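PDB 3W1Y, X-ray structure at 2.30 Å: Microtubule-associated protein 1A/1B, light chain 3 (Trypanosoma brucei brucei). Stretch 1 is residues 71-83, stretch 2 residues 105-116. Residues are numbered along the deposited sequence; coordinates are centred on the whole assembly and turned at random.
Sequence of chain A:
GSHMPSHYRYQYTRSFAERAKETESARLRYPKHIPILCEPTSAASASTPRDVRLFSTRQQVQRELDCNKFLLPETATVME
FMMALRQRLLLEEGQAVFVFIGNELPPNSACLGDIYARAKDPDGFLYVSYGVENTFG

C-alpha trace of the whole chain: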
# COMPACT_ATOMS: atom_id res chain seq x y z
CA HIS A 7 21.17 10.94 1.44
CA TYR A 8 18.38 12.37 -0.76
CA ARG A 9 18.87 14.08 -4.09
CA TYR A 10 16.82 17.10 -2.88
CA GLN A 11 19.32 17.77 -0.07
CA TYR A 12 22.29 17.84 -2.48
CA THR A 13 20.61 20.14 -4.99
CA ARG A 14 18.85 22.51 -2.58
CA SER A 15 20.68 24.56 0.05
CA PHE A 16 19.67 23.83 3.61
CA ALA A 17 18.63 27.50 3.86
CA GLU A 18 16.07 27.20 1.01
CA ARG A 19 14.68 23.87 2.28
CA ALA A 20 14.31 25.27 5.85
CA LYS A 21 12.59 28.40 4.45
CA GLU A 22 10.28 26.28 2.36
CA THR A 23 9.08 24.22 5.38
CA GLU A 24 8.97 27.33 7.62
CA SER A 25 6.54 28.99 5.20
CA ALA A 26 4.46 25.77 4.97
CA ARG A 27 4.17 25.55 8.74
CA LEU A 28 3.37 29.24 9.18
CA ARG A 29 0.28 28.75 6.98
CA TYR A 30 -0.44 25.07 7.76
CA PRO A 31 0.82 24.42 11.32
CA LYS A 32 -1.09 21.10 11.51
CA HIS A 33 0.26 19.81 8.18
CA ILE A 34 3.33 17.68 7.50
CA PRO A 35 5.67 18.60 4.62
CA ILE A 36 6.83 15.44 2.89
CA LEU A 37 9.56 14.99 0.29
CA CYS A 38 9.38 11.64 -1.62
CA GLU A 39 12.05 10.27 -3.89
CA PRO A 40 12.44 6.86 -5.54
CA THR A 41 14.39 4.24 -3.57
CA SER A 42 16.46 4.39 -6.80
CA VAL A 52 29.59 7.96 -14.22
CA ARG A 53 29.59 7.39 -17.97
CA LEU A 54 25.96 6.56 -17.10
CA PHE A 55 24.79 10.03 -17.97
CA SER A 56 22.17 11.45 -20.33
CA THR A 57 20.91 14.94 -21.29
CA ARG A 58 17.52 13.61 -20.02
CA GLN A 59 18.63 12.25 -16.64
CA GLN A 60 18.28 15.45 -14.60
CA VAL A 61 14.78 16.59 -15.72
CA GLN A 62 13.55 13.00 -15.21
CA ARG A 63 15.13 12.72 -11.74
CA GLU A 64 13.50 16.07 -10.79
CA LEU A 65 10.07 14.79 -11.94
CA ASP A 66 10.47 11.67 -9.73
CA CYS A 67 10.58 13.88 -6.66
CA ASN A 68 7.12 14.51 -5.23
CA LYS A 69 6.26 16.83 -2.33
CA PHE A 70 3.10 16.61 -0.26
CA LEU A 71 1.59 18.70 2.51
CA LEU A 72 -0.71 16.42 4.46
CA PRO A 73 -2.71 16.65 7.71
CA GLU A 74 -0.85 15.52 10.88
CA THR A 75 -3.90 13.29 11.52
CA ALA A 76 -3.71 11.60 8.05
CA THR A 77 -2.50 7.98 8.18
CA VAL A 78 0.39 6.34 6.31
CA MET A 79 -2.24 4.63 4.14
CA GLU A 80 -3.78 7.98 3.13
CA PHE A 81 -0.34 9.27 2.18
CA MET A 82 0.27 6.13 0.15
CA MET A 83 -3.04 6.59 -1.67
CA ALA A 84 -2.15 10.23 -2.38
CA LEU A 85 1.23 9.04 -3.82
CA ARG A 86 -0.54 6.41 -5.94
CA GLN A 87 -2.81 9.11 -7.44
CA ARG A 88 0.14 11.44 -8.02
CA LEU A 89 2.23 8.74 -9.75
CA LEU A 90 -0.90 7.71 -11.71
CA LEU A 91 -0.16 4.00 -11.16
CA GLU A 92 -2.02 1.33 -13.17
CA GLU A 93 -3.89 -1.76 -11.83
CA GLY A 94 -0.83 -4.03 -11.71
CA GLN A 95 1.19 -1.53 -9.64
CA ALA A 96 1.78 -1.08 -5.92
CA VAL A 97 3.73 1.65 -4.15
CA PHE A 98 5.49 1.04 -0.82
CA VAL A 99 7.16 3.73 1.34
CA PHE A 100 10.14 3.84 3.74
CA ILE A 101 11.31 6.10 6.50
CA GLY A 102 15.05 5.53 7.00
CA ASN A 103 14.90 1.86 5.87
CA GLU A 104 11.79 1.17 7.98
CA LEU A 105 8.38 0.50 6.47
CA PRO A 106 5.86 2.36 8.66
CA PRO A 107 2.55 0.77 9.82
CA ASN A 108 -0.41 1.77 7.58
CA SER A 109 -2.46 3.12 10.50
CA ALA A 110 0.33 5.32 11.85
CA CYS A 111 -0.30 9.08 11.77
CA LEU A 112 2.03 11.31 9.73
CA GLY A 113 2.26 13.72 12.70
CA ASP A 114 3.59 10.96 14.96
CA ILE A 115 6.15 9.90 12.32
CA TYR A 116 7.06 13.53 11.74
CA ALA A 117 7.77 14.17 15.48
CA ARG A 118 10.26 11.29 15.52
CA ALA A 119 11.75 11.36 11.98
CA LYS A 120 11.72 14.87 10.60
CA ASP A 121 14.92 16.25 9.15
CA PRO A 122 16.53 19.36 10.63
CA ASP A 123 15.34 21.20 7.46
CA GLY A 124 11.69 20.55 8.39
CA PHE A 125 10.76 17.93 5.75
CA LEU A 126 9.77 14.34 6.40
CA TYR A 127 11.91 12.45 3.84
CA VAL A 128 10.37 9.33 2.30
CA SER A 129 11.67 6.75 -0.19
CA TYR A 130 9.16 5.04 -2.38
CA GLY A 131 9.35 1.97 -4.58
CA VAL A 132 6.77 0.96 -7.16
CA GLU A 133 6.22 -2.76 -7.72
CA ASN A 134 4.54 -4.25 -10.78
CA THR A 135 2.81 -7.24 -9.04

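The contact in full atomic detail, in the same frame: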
# COMPACT_ATOMS: atom_id res chain seq x y z
N LEU A 71 1.86 18.00 1.28
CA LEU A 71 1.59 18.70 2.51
C LEU A 71 0.31 18.10 3.09
O LEU A 71 -0.79 18.41 2.66
CB LEU A 71 1.46 20.20 2.23
CG LEU A 71 1.34 21.14 3.42
CD1 LEU A 71 2.53 20.99 4.38
CD2 LEU A 71 1.20 22.62 2.94
N LEU A 72 0.45 17.20 4.05
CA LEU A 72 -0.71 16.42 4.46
C LEU A 72 -1.05 16.63 5.92
O LEU A 72 -0.16 16.96 6.73
CB LEU A 72 -0.50 14.94 4.15
CG LEU A 72 -0.36 14.55 2.67
CD1 LEU A 72 -0.16 13.04 2.50
CD2 LEU A 72 -1.59 15.03 1.82
N PRO A 73 -2.34 16.45 6.29
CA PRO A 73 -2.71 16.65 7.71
C PRO A 73 -1.90 15.76 8.68
O PRO A 73 -1.58 14.59 8.35
CB PRO A 73 -4.22 16.31 7.74
CG PRO A 73 -4.72 16.49 6.31
CD PRO A 73 -3.50 16.06 5.45
N GLU A 74 -1.57 16.29 9.86
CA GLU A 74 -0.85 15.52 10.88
C GLU A 74 -1.65 14.30 11.34
O GLU A 74 -1.07 13.29 11.77
CB GLU A 74 -0.49 16.41 12.09
CG GLU A 74 -1.69 17.14 12.76
CD GLU A 74 -1.28 18.06 13.93
OE1 GLU A 74 -0.06 18.33 14.14
OE2 GLU A 74 -2.20 18.55 14.64
N THR A 75 -2.98 14.39 11.21
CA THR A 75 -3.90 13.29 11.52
C THR A 75 -4.12 12.25 10.37
O THR A 75 -4.67 11.16 10.63
CB THR A 75 -5.27 13.82 12.00
OG1 THR A 75 -5.77 14.74 11.02
CG2 THR A 75 -5.15 14.55 13.34
N ALA A 76 -3.72 12.58 9.14
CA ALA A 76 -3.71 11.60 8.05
C ALA A 76 -2.88 10.37 8.43
O ALA A 76 -1.89 10.48 9.12
CB ALA A 76 -3.14 12.24 6.75
N THR A 77 -3.29 9.20 7.97
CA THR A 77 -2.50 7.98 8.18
C THR A 77 -1.48 7.74 7.07
O THR A 77 -1.56 8.36 6.00
CB THR A 77 -3.37 6.78 8.25
OG1 THR A 77 -4.13 6.72 7.05
CG2 THR A 77 -4.33 6.88 9.44
N VAL A 78 -0.53 6.83 7.33
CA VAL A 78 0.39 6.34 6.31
C VAL A 78 -0.36 5.85 5.07
O VAL A 78 0.03 6.16 3.95
CB VAL A 78 1.34 5.25 6.87
CG1 VAL A 78 2.06 4.53 5.77
CG2 VAL A 78 2.37 5.86 7.79
N MET A 79 -1.45 5.11 5.26
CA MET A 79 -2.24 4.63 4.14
C MET A 79 -2.76 5.77 3.25
O MET A 79 -2.74 5.67 2.01
CB MET A 79 -3.39 3.72 4.65
CG MET A 79 -4.31 3.17 3.55
SD MET A 79 -3.39 2.05 2.43
CE MET A 79 -3.52 0.55 3.40
N GLU A 80 -3.26 6.83 3.87
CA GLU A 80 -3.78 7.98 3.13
C GLU A 80 -2.69 8.63 2.29
O GLU A 80 -2.91 8.95 1.13
CB GLU A 80 -4.46 9.00 4.06
CG GLU A 80 -5.91 8.64 4.36
CD GLU A 80 -6.51 9.41 5.55
OE1 GLU A 80 -7.59 10.02 5.37
OE2 GLU A 80 -5.93 9.38 6.67
N PHE A 81 -1.53 8.83 2.90
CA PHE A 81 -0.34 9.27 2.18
C PHE A 81 -0.03 8.37 0.99
O PHE A 81 0.19 8.86 -0.11
CB PHE A 81 0.87 9.34 3.13
CG PHE A 81 2.19 9.48 2.44
CD1 PHE A 81 2.40 10.48 1.51
CD2 PHE A 81 3.23 8.62 2.73
CE1 PHE A 81 3.61 10.60 0.88
CE2 PHE A 81 4.46 8.75 2.09
CZ PHE A 81 4.64 9.74 1.16
N MET A 82 -0.03 7.07 1.21
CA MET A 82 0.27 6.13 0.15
C MET A 82 -0.73 6.19 -0.99
O MET A 82 -0.35 6.07 -2.16
CB MET A 82 0.37 4.73 0.69
CG MET A 82 1.72 4.35 1.23
SD MET A 82 1.45 2.86 2.19
CE MET A 82 1.31 1.66 0.86
N MET A 83 -2.00 6.38 -0.66
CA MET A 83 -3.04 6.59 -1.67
C MET A 83 -2.86 7.90 -2.40
O MET A 83 -3.02 7.93 -3.60
CB MET A 83 -4.45 6.48 -1.09
CG MET A 83 -4.71 5.13 -0.44
SD MET A 83 -6.19 5.20 0.60
CE MET A 83 -7.45 4.74 -0.64
N LEU A 105 9.68 0.43 7.09
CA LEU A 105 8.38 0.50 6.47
C LEU A 105 7.39 0.81 7.60
O LEU A 105 7.22 0.01 8.50
CB LEU A 105 8.08 -0.87 5.87
CG LEU A 105 7.06 -1.11 4.78
CD1 LEU A 105 7.64 -0.73 3.45
CD2 LEU A 105 6.71 -2.59 4.77
N PRO A 106 6.76 1.99 7.57
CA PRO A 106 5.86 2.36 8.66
C PRO A 106 4.52 1.59 8.62
O PRO A 106 4.08 1.16 7.55
CB PRO A 106 5.63 3.85 8.44
CG PRO A 106 5.81 4.03 6.94
CD PRO A 106 6.85 3.05 6.54
N PRO A 107 3.89 1.38 9.80
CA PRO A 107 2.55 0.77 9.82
C PRO A 107 1.55 1.68 9.09
O PRO A 107 1.64 2.91 9.21
CB PRO A 107 2.20 0.69 11.32
CG PRO A 107 3.47 0.95 12.07
CD PRO A 107 4.39 1.71 11.15
N ASN A 108 0.64 1.06 8.34
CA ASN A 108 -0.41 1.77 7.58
C ASN A 108 -1.34 2.69 8.35
O ASN A 108 -1.83 3.68 7.78
CB ASN A 108 -1.25 0.77 6.80
CG ASN A 108 -0.53 0.26 5.60
OD1 ASN A 108 0.46 0.86 5.18
ND2 ASN A 108 -0.98 -0.86 5.05
N SER A 109 -1.57 2.36 9.62
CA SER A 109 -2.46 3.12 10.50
C SER A 109 -1.73 4.16 11.31
O SER A 109 -2.35 4.86 12.08
CB SER A 109 -3.21 2.19 11.45
OG SER A 109 -2.30 1.45 12.28
N ALA A 110 -0.41 4.26 11.16
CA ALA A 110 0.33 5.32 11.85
C ALA A 110 -0.06 6.70 11.31
O ALA A 110 -0.35 6.84 10.12
CB ALA A 110 1.84 5.08 11.73
N CYS A 111 -0.08 7.71 12.18
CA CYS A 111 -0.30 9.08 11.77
C CYS A 111 1.00 9.74 11.33
O CYS A 111 2.02 9.62 12.00
CB CYS A 111 -0.87 9.88 12.95
SG CYS A 111 -2.54 9.38 13.25
N LEU A 112 0.92 10.49 10.24
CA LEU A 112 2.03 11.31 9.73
C LEU A 112 2.63 12.22 10.80
O LEU A 112 3.85 12.36 10.87
CB LEU A 112 1.58 12.15 8.52
CG LEU A 112 0.99 11.33 7.38
CD1 LEU A 112 0.64 12.16 6.13
CD2 LEU A 112 1.93 10.18 7.03
N GLY A 113 1.78 12.86 11.61
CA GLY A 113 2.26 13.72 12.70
C GLY A 113 3.11 12.99 13.73
O GLY A 113 4.08 13.53 14.24
N ASP A 114 2.77 11.73 14.02
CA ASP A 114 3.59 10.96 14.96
C ASP A 114 4.92 10.59 14.32
O ASP A 114 5.95 10.62 14.97
CB ASP A 114 2.85 9.72 15.48
CG ASP A 114 1.69 10.08 16.42
OD1 ASP A 114 1.86 11.00 17.26
OD2 ASP A 114 0.63 9.44 16.32
N ILE A 115 4.91 10.26 13.03
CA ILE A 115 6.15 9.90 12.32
C ILE A 115 7.03 11.13 12.19
O ILE A 115 8.25 11.07 12.38
CB ILE A 115 5.82 9.29 10.93
CG1 ILE A 115 4.98 8.01 11.11
CG2 ILE A 115 7.09 9.05 10.11
CD1 ILE A 115 4.40 7.47 9.83
N TYR A 116 6.39 12.25 11.86
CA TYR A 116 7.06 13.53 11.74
C TYR A 116 7.83 13.93 13.01
O TYR A 116 9.02 14.23 12.94
CB TYR A 116 6.03 14.59 11.39
CG TYR A 116 6.60 15.93 11.09
CD1 TYR A 116 7.33 16.14 9.93
CD2 TYR A 116 6.37 17.01 11.95
CE1 TYR A 116 7.85 17.40 9.63
CE2 TYR A 116 6.88 18.28 11.66
CZ TYR A 116 7.62 18.46 10.49
OH TYR A 116 8.14 19.71 10.18

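Four backbone hydrogen bonds define the contact, and each pairs an amide of one stretch with a carbonyl of the other. Gly113 N donates to Glu74 O (2.9 Å, N-H...O angle 152°) and Leu112 N to Ala76 O (3.0 Å, 167°); in the reverse sense, Val78 N donates to Ala110 O (2.8 Å, 147°) and Met79 N to Asn108 O (2.9 Å, 153°). The middle two bonds flank a single beta bridge between Thr77 and Cys111, whose CA atoms lie 4.4 Å apart. Two CA-H...O contacts accompany the bridge: Thr77 CA to Ala110 O at 3.1 Å and Cys111 CA to Ala76 O at 3.4 Å. Val78 N also comes within 3.4 Å of Asn108 O, but the angle is too poor for a hydrogen bond.

All four donors belong to the first turns of helices, where amides have no preceding helical carbonyl to bind. Thr77 and Cys111 are the respective N-cap residues, so the bridge joins two helix starts. The helices then diverge, their axes at 100° and no closer than 11.2 Å. Thr77, with chi1 at 57° (p), caps its own helix by accepting from Glu80 N at OG1 (3.3 Å), while its N donates to Glu80 OE2 (2.9 Å). Type I turns from Pro73 to Ala76 and from Pro107 to Ala110 precede the bridge in their respective stretches.

The apolar contacts centre on Leu112 and Val78, both buried and covered by 110 and 104 Å² respectively. Leu112 (chi1 m, chi2 t) places CD1 3.6 Å from Leu72 CB, 3.8 Å from Ala76 CB and 4.1 Å from Phe81 CB. Val78 points toward the other stretch; its CG2 lies 3.3 Å from Ile115 CD1, 3.9 Å from Pro106 CB and 4.1 Å from Ala110 CB. An aliphatic side chain suits this position, since CG2 sits among these apolar carbons. Phe81 leaves the contact beyond its CB, the end of its side chain leading away.

Asn108 lies at the periphery of the contact, covered by 95 Å², and has its side chain beside two methionines: ND2 is 3.3 Å from Met79 CE and OD1 is 3.7 Å from Met82 SD. These are packing contacts, and the only hydrogen bond of Asn108 across the stretches is through its backbone O, from Met79 N. At Gly113 the absence of a side chain matters directly: an ideal CB would point toward stretch 1 and stand 2.9 Å from Glu74 CB, a clash. In total, 637 Å² is buried, summed over both sides.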